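Local atomic coordinates of cysteine hydrolase (Pseudomonas syringae pv. phaseolicola 1448A, PDB entry 3IRV), a protein that is probably a hydrolase, belonging to the isochorismatase family of cysteine hydrolases. Residues T147-C152 with N174-Y179; W16-L21 with K166-S171. One frame throughout, in Å; residues are numbered along the deposited sequence. Where two conformers were deposited one is given.

Contact 1 of 2, residues T147-C152 with N174-Y179; sequences TVTNVC and NAAMDY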
ATOM      1  N   THR A 147      -1.342  -0.440  14.411  1.00 13.04           N
ATOM      2  CA  THR A 147       0.009   0.009  14.048  1.00 12.56           C
ATOM      3  C   THR A 147       0.575  -1.007  13.011  1.00 14.92           C
ATOM      4  O   THR A 147       0.149  -2.163  13.029  1.00 13.74           O
ATOM      5  CB  THR A 147       0.913   0.105  15.347  1.00 14.62           C
ATOM      6  OG1 THR A 147       2.070   0.929  15.115  1.00 14.45           O
ATOM      7  CG2 THR A 147       1.386  -1.293  15.809  1.00 13.64           C
ATOM      8  N   VAL A 148       1.495  -0.632  12.098  1.00 13.87           N
ATOM      9  CA  VAL A 148       2.027   0.718  11.897  1.00 14.05           C
ATOM     10  C   VAL A 148       1.224   1.434  10.802  1.00 14.61           C
ATOM     11  O   VAL A 148       0.901   0.836   9.763  1.00 12.76           O
ATOM     12  CB  VAL A 148       3.550   0.650  11.550  1.00 13.02           C
ATOM     13  CG1 VAL A 148       4.148   2.030  11.358  1.00 18.00           C
ATOM     14  CG2 VAL A 148       4.309  -0.125  12.643  1.00 18.31           C
ATOM     15  N   THR A 149       0.911   2.711  11.032  1.00 13.48           N
ATOM     16  CA  THR A 149      -0.012   3.449  10.160  1.00 11.82           C
ATOM     17  C   THR A 149       0.222   3.212   8.686  1.00 13.45           C
ATOM     18  O   THR A 149      -0.708   2.851   7.960  1.00 13.67           O
ATOM     19  CB  THR A 149       0.035   4.965  10.443  1.00 14.51           C
ATOM     20  OG1 THR A 149      -0.221   5.177  11.842  1.00 14.40           O
ATOM     21  CG2 THR A 149      -1.007   5.706   9.599  1.00 18.16           C
ATOM     22  N   ASN A 150       1.462   3.421   8.251  1.00 10.79           N
ATOM     23  CA  ASN A 150       1.760   3.424   6.809  1.00 13.19           C
ATOM     24  C   ASN A 150       2.131   2.039   6.287  1.00 14.73           C
ATOM     25  O   ASN A 150       2.334   1.863   5.072  1.00 13.81           O
ATOM     26  CB  ASN A 150       2.906   4.381   6.499  1.00 14.03           C
ATOM     27  CG  ASN A 150       4.180   3.993   7.205  1.00 13.36           C
ATOM     28  OD1 ASN A 150       4.181   3.743   8.426  1.00 15.54           O
ATOM     29  ND2 ASN A 150       5.276   3.954   6.463  1.00 16.53           N
ATOM     30  N   VAL A 151       2.249   1.068   7.193  1.00 14.98           N
ATOM     31  CA  VAL A 151       2.745  -0.237   6.801  1.00 13.88           C
ATOM     32  C   VAL A 151       1.595  -1.234   6.901  1.00 13.44           C
ATOM     33  O   VAL A 151       0.829  -1.348   5.947  1.00 14.17           O
ATOM     34  CB  VAL A 151       3.996  -0.668   7.585  1.00 12.85           C
ATOM     35  CG1 VAL A 151       4.579  -1.940   6.964  1.00 15.70           C
ATOM     36  CG2 VAL A 151       5.079   0.444   7.576  1.00 12.18           C
ATOM     37  N   CYS A 152       1.428  -1.911   8.036  1.00 11.74           N
ATOM     38  CA  CYS A 152       0.330  -2.885   8.120  1.00 11.11           C
ATOM     39  C   CYS A 152      -1.059  -2.250   8.059  1.00 11.22           C
ATOM     40  O   CYS A 152      -1.964  -2.815   7.434  1.00 13.09           O
ATOM     41  CB  CYS A 152       0.431  -3.700   9.388  1.00 13.57           C
ATOM     42  SG  CYS A 152       1.961  -4.672   9.381  1.00 21.46           S
ATOM     43  N   ASN A 174      -4.320   5.231  14.902  1.00 12.19           N
ATOM     44  CA  ASN A 174      -3.312   4.524  14.110  1.00 10.64           C
ATOM     45  C   ASN A 174      -1.986   5.160  14.460  1.00 14.24           C
ATOM     46  O   ASN A 174      -1.859   6.386  14.412  1.00 14.51           O
ATOM     47  CB  ASN A 174      -3.588   4.670  12.598  1.00 13.36           C
ATOM     48  CG  ASN A 174      -4.710   3.732  12.117  1.00 13.22           C
ATOM     49  OD1 ASN A 174      -4.467   2.553  11.849  1.00 16.10           O
ATOM     50  ND2 ASN A 174      -5.943   4.250  12.052  1.00 12.51           N
ATOM     51  N   ALA A 175      -1.010   4.328  14.795  1.00 11.07           N
ATOM     52  CA  ALA A 175       0.294   4.806  15.292  1.00 11.54           C
ATOM     53  C   ALA A 175       1.412   4.582  14.282  1.00 13.90           C
ATOM     54  O   ALA A 175       1.597   3.459  13.826  1.00 13.26           O
ATOM     55  CB  ALA A 175       0.647   4.062  16.585  1.00 14.15           C
ATOM     56  N   ALA A 176       2.162   5.645  13.965  1.00 14.19           N
ATOM     57  CA  ALA A 176       3.277   5.548  13.033  1.00 12.79           C
ATOM     58  C   ALA A 176       4.624   5.558  13.766  1.00 16.10           C
ATOM     59  O   ALA A 176       4.704   5.915  14.951  1.00 14.26           O
ATOM     60  CB  ALA A 176       3.223   6.694  12.020  1.00 11.86           C
ATOM     61  N   MET A 177       5.670   5.165  13.046  1.00 13.97           N
ATOM     62  CA  MET A 177       6.996   5.119  13.642  0.50 17.04           C
ATOM     63  C   MET A 177       7.957   6.001  12.857  1.00 14.71           C
ATOM     64  O   MET A 177       7.730   6.309  11.686  1.00 16.33           O
ATOM     65  CB  MET A 177       7.508   3.674  13.727  0.50 17.52           C
ATOM     66  CG  MET A 177       7.974   3.073  12.403  0.50 16.74           C
ATOM     67  SD  MET A 177       8.600   1.385  12.586  0.50 18.31           S
ATOM     68  CE  MET A 177       9.666   1.511  14.035  0.50  9.63           C
ATOM     69  N   ASP A 178       9.002   6.461  13.541  1.00 16.40           N
ATOM     70  CA  ASP A 178      10.087   7.236  12.903  1.00 17.53           C
ATOM     71  C   ASP A 178      10.890   6.278  12.040  1.00 17.67           C
ATOM     72  O   ASP A 178      10.961   5.105  12.355  1.00 19.60           O
ATOM     73  CB  ASP A 178      11.053   7.765  13.974  1.00 19.57           C
ATOM     74  CG  ASP A 178      10.385   8.692  14.984  1.00 26.98           C
ATOM     75  OD1 ASP A 178       9.818   9.726  14.591  1.00 22.69           O
ATOM     76  OD2 ASP A 178      10.446   8.392  16.197  1.00 41.39           O
ATOM     77  N   TYR A 179      11.534   6.784  10.993  1.00 14.75           N
ATOM     78  CA  TYR A 179      12.450   5.988  10.173  1.00 13.36           C
ATOM     79  C   TYR A 179      13.823   6.638  10.215  1.00 18.59           C
ATOM     80  O   TYR A 179      13.903   7.857  10.336  1.00 18.34           O
ATOM     81  CB  TYR A 179      12.013   5.999   8.703  1.00 14.44           C
ATOM     82  CG  TYR A 179      10.836   5.094   8.403  1.00 12.01           C
ATOM     83  CD1 TYR A 179      10.961   3.712   8.483  1.00 17.47           C
ATOM     84  CD2 TYR A 179       9.590   5.638   8.060  1.00 15.32           C
ATOM     85  CE1 TYR A 179       9.875   2.876   8.220  1.00 17.06           C
ATOM     86  CE2 TYR A 179       8.487   4.809   7.773  1.00 14.34           C
ATOM     87  CZ  TYR A 179       8.651   3.430   7.855  1.00 19.18           C
ATOM     88  OH  TYR A 179       7.572   2.620   7.593  1.00 17.00           O
TER
HETATM   89  O   HOH W   1       5.923   4.510  10.318  1.00 19.68           O
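Two hydrogen bonds to one carbonyl join the start of 147-152 to 174-179. Ala175 O accepts from Thr147 OG1 at 2.9 Å and from Thr149 N at 3.0 Å, both donors lying above its carbonyl plane. Thr147 OG1 reaches it by standing anti to the backbone N (chi1 -161°). The Val148 CA hydrogen adds a CH···O contact to Ala175 O. Thr149 OG1 rests against this backbone but bonds to Gln193 of helix 189-204.

A second polar set joins Asn150 to the far end of 174-179. Asn150 ND2 donates a hydrogen bond to Tyr179 OH at 2.9 Å, tip to tip, with the hydroxyl near the amide plane, amide and ring 80° apart. A water donates to Asn150 OD1 at 2.7 Å and accepts from Met177 N. Tyr179 OH also bonds Glu203 of the second subunit.

Apolar packing is slighter: Val148 CG1 lies 4.1 Å from Met177 CG.

Val148 follows a cis peptide and occupies the N-cap position of helix 149-162, whose first turn holds Cys152 against Asp29, consistent with the nucleophile turn of isochorismatase-type hydrolases. The polar grip on flanking Thr147 and Thr149 and on Asn150 implies a defined turn shape, tied through Tyr179 to the dimer interface.

Contact 2 of 2, residues W16-L21 with K166-S171; sequences WPINPL and KVIALS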
ATOM      1  N   TRP A  16     -18.531   7.306   5.016  1.00 16.22           N
ATOM      2  CA  TRP A  16     -19.326   6.101   4.835  1.00 19.79           C
ATOM      3  C   TRP A  16     -20.383   5.987   5.913  1.00 15.81           C
ATOM      4  O   TRP A  16     -20.051   5.999   7.101  1.00 20.33           O
ATOM      5  CB  TRP A  16     -18.454   4.850   4.885  1.00 18.67           C
ATOM      6  CG  TRP A  16     -17.302   4.800   3.925  1.00 17.82           C
ATOM      7  CD1 TRP A  16     -15.996   4.706   4.245  1.00 15.73           C
ATOM      8  CD2 TRP A  16     -17.368   4.813   2.490  1.00 19.44           C
ATOM      9  NE1 TRP A  16     -15.222   4.635   3.118  1.00 14.42           N
ATOM     10  CE2 TRP A  16     -16.040   4.707   2.019  1.00 16.72           C
ATOM     11  CE3 TRP A  16     -18.421   4.899   1.562  1.00 19.61           C
ATOM     12  CZ2 TRP A  16     -15.721   4.684   0.658  1.00 18.06           C
ATOM     13  CZ3 TRP A  16     -18.112   4.871   0.205  1.00 19.03           C
ATOM     14  CH2 TRP A  16     -16.773   4.753  -0.234  1.00 16.96           C
ATOM     15  N   PRO A  17     -21.646   5.792   5.497  1.00 21.87           N
ATOM     16  CA  PRO A  17     -22.701   5.620   6.496  1.00 27.53           C
ATOM     17  C   PRO A  17     -22.576   4.254   7.162  1.00 27.38           C
ATOM     18  O   PRO A  17     -22.387   3.252   6.479  1.00 31.32           O
ATOM     19  CB  PRO A  17     -23.990   5.768   5.689  1.00 27.92           C
ATOM     20  CG  PRO A  17     -23.628   5.483   4.267  1.00 34.88           C
ATOM     21  CD  PRO A  17     -22.134   5.709   4.107  1.00 23.75           C
ATOM     22  N   ILE A  18     -22.636   4.219   8.489  1.00 25.33           N
ATOM     23  CA  ILE A  18     -22.413   2.997   9.247  1.00 25.34           C
ATOM     24  C   ILE A  18     -23.707   2.195   9.463  1.00 29.22           C
ATOM     25  O   ILE A  18     -24.668   2.674  10.074  1.00 27.77           O
ATOM     26  CB  ILE A  18     -21.710   3.309  10.604  1.00 29.90           C
ATOM     27  CG1 ILE A  18     -20.285   3.840  10.368  1.00 35.75           C
ATOM     28  CG2 ILE A  18     -21.691   2.105  11.515  1.00 23.05           C
ATOM     29  CD1 ILE A  18     -19.204   2.797  10.472  1.00 45.25           C
ATOM     30  N   ASN A  19     -23.727   0.984   8.917  1.00 23.15           N
ATOM     31  CA  ASN A  19     -24.728  -0.021   9.247  1.00 20.69           C
ATOM     32  C   ASN A  19     -24.023  -1.034  10.132  1.00 19.18           C
ATOM     33  O   ASN A  19     -23.154  -1.782   9.652  1.00 17.47           O
ATOM     34  CB  ASN A  19     -25.221  -0.690   7.965  1.00 20.00           C
ATOM     35  CG  ASN A  19     -26.186  -1.843   8.211  1.00 21.57           C
ATOM     36  OD1 ASN A  19     -26.411  -2.303   9.345  1.00 22.98           O
ATOM     37  ND2 ASN A  19     -26.764  -2.334   7.117  1.00 22.68           N
ATOM     38  N   PRO A  20     -24.368  -1.069  11.439  1.00 20.37           N
ATOM     39  CA  PRO A  20     -23.626  -1.947  12.362  1.00 21.96           C
ATOM     40  C   PRO A  20     -23.572  -3.424  11.935  1.00 17.40           C
ATOM     41  O   PRO A  20     -22.543  -4.078  12.137  1.00 20.55           O
ATOM     42  CB  PRO A  20     -24.385  -1.789  13.684  1.00 21.87           C
ATOM     43  CG  PRO A  20     -25.071  -0.462  13.568  1.00 27.12           C
ATOM     44  CD  PRO A  20     -25.447  -0.333  12.126  1.00 22.95           C
ATOM     45  N   LEU A  21     -24.656  -3.924  11.321  1.00 18.95           N
ATOM     46  CA  LEU A  21     -24.744  -5.304  10.840  1.00 20.52           C
ATOM     47  C   LEU A  21     -23.728  -5.618   9.738  1.00 17.80           C
ATOM     48  O   LEU A  21     -23.368  -6.783   9.513  1.00 19.74           O
ATOM     49  CB  LEU A  21     -26.149  -5.601  10.288  1.00 25.59           C
ATOM     50  CG  LEU A  21     -27.378  -5.406  11.176  1.00 40.11           C
ATOM     51  CD1 LEU A  21     -28.656  -5.611  10.349  1.00 41.45           C
ATOM     52  CD2 LEU A  21     -27.339  -6.349  12.365  1.00 35.24           C
ATOM     53  N   LYS A 166     -15.659  -0.488   1.932  1.00 11.07           N
ATOM     54  CA  LYS A 166     -15.729   0.891   2.356  0.50 12.64           C
ATOM     55  C   LYS A 166     -14.864   1.012   3.613  1.00 12.72           C
ATOM     56  O   LYS A 166     -15.206   0.461   4.684  1.00 13.84           O
ATOM     57  CB  LYS A 166     -17.199   1.244   2.621  0.50 13.52           C
ATOM     58  CG  LYS A 166     -18.092   0.962   1.397  0.50 16.10           C
ATOM     59  CD  LYS A 166     -19.585   1.142   1.687  0.50 14.35           C
ATOM     60  CE  LYS A 166     -20.381   0.977   0.401  0.50 24.62           C
ATOM     61  NZ  LYS A 166     -21.812   0.636   0.644  0.50 25.76           N
ATOM     62  N   VAL A 167     -13.732   1.701   3.491  1.00 10.71           N
ATOM     63  CA  VAL A 167     -12.744   1.707   4.579  1.00 10.87           C
ATOM     64  C   VAL A 167     -12.742   3.053   5.314  1.00 12.34           C
ATOM     65  O   VAL A 167     -12.720   4.114   4.680  1.00 12.87           O
ATOM     66  CB  VAL A 167     -11.327   1.418   4.045  1.00 10.00           C
ATOM     67  CG1 VAL A 167     -10.319   1.309   5.217  1.00 16.01           C
ATOM     68  CG2 VAL A 167     -11.311   0.118   3.252  1.00 12.53           C
ATOM     69  N   ILE A 168     -12.762   2.984   6.644  1.00 12.50           N
ATOM     70  CA  ILE A 168     -12.651   4.164   7.510  1.00 13.03           C
ATOM     71  C   ILE A 168     -11.377   4.005   8.324  1.00 16.10           C
ATOM     72  O   ILE A 168     -11.232   3.009   9.054  1.00 15.39           O
ATOM     73  CB  ILE A 168     -13.807   4.252   8.507  1.00 14.39           C
ATOM     74  CG1 ILE A 168     -15.144   4.315   7.765  1.00 15.53           C
ATOM     75  CG2 ILE A 168     -13.613   5.484   9.385  1.00 16.27           C
ATOM     76  CD1 ILE A 168     -16.353   4.208   8.683  1.00 17.19           C
ATOM     77  N   ALA A 169     -10.444   4.946   8.165  1.00 11.70           N
ATOM     78  CA  ALA A 169      -9.224   4.962   8.989  1.00 11.28           C
ATOM     79  C   ALA A 169      -9.393   5.990  10.100  1.00 13.62           C
ATOM     80  O   ALA A 169      -9.834   7.123   9.859  1.00 14.17           O
ATOM     81  CB  ALA A 169      -7.983   5.325   8.143  1.00 12.22           C
ATOM     82  N   LEU A 170      -9.024   5.604  11.308  1.00 12.69           N
ATOM     83  CA  LEU A 170      -9.170   6.517  12.463  1.00  9.60           C
ATOM     84  C   LEU A 170      -7.876   7.331  12.654  1.00 12.71           C
ATOM     85  O   LEU A 170      -6.796   6.780  12.961  1.00 14.17           O
ATOM     86  CB  LEU A 170      -9.503   5.699  13.711  1.00 12.10           C
ATOM     87  CG  LEU A 170     -10.827   4.928  13.600  1.00 13.44           C
ATOM     88  CD1 LEU A 170     -11.076   4.189  14.907  1.00 12.38           C
ATOM     89  CD2 LEU A 170     -11.976   5.865  13.265  1.00 14.19           C
ATOM     90  N   SER A 171      -7.976   8.652  12.459  1.00 12.92           N
ATOM     91  CA  SER A 171      -6.822   9.535  12.568  1.00 11.51           C
ATOM     92  C   SER A 171      -6.113   9.501  13.920  1.00 13.96           C
ATOM     93  O   SER A 171      -4.883   9.644  13.973  1.00 15.29           O
ATOM     94  CB  SER A 171      -7.217  10.971  12.219  1.00 14.12           C
ATOM     95  OG  SER A 171      -8.214  11.405  13.107  1.00 13.93           O
TER
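The indole of Trp16 lies with one face on Lys166, while strand 166-170 passes its edge at Val167 and Ile168, so face and edge do different work. With CG anti to the carbonyl carbon (chi1 -55°), the side chain extends from the N-terminal loop toward the strand. Lys166 CB sits almost squarely over the five-membered ring, 3.6 Å from its centroid and 12° off the ring normal, a CH-pi contact. The extended lysine chain then crosses the indole obliquely: its CG passes over the six-membered ring and its CD, 3.9 Å from Trp16 CE3, lies just beyond the rim. The amine is carried away from the indole, to a long, weak ion pair with Asp140.

The pyrrole edge is turned to the next residues of the strand. Trp16 NE1 donates to Val167 O at 3.0 Å; the oxygen lies in the indole plane, but the bond is bent, and the donor stands well above the plane of the carbonyl. Farther along the same edge, Trp16 CD1 meets Ile168 CG1 at 3.6 Å, the two side chains sliding past each other in opposite directions. Ile168 CD1 in turn touches Ile18 CD1 at 3.6 Å, where the two isoleucines cross obliquely and Arg216 of helix 210-220 packs on both.

Strand 206-208 borders the site: the Glu206 carboxylate accepts from Trp16 N. Asp86 of the second subunit packs on Trp16.

This is plain structural packing, which ties the loop preceding strand 23-28 to strand 166-170 of the parallel sheet. The indole does most of the joining, by dispersion over its face and a single N-H at its rim, with the Ile18-Ile168 pair beside it. The indole nitrogen is thus satisfied within a largely apolar contact, and its bond helps to fix the rotation of the ring.

Both contacts are buried and reach the same parallel sheet, but contact 1 lies nearer the middle, its centre about 9 Å from the centre of the chain, against about 14 Å for that of contact 2; the two contact centres are about 20 Å apart. Helix 149-162, begun in contact 1, leads into strand 166-170 of contact 2, and the chain then returns to contact 1 through strand 174-175. Chemistry follows place: the strand-to-helix turn of contact 1 is held mainly by polar groups and a water, whereas contact 2 fastens the N-terminal loop mainly by apolar surface with one hydrogen bond. Each also touches the second subunit, contact 1 with hydrogen bonds, contact 2 by packing.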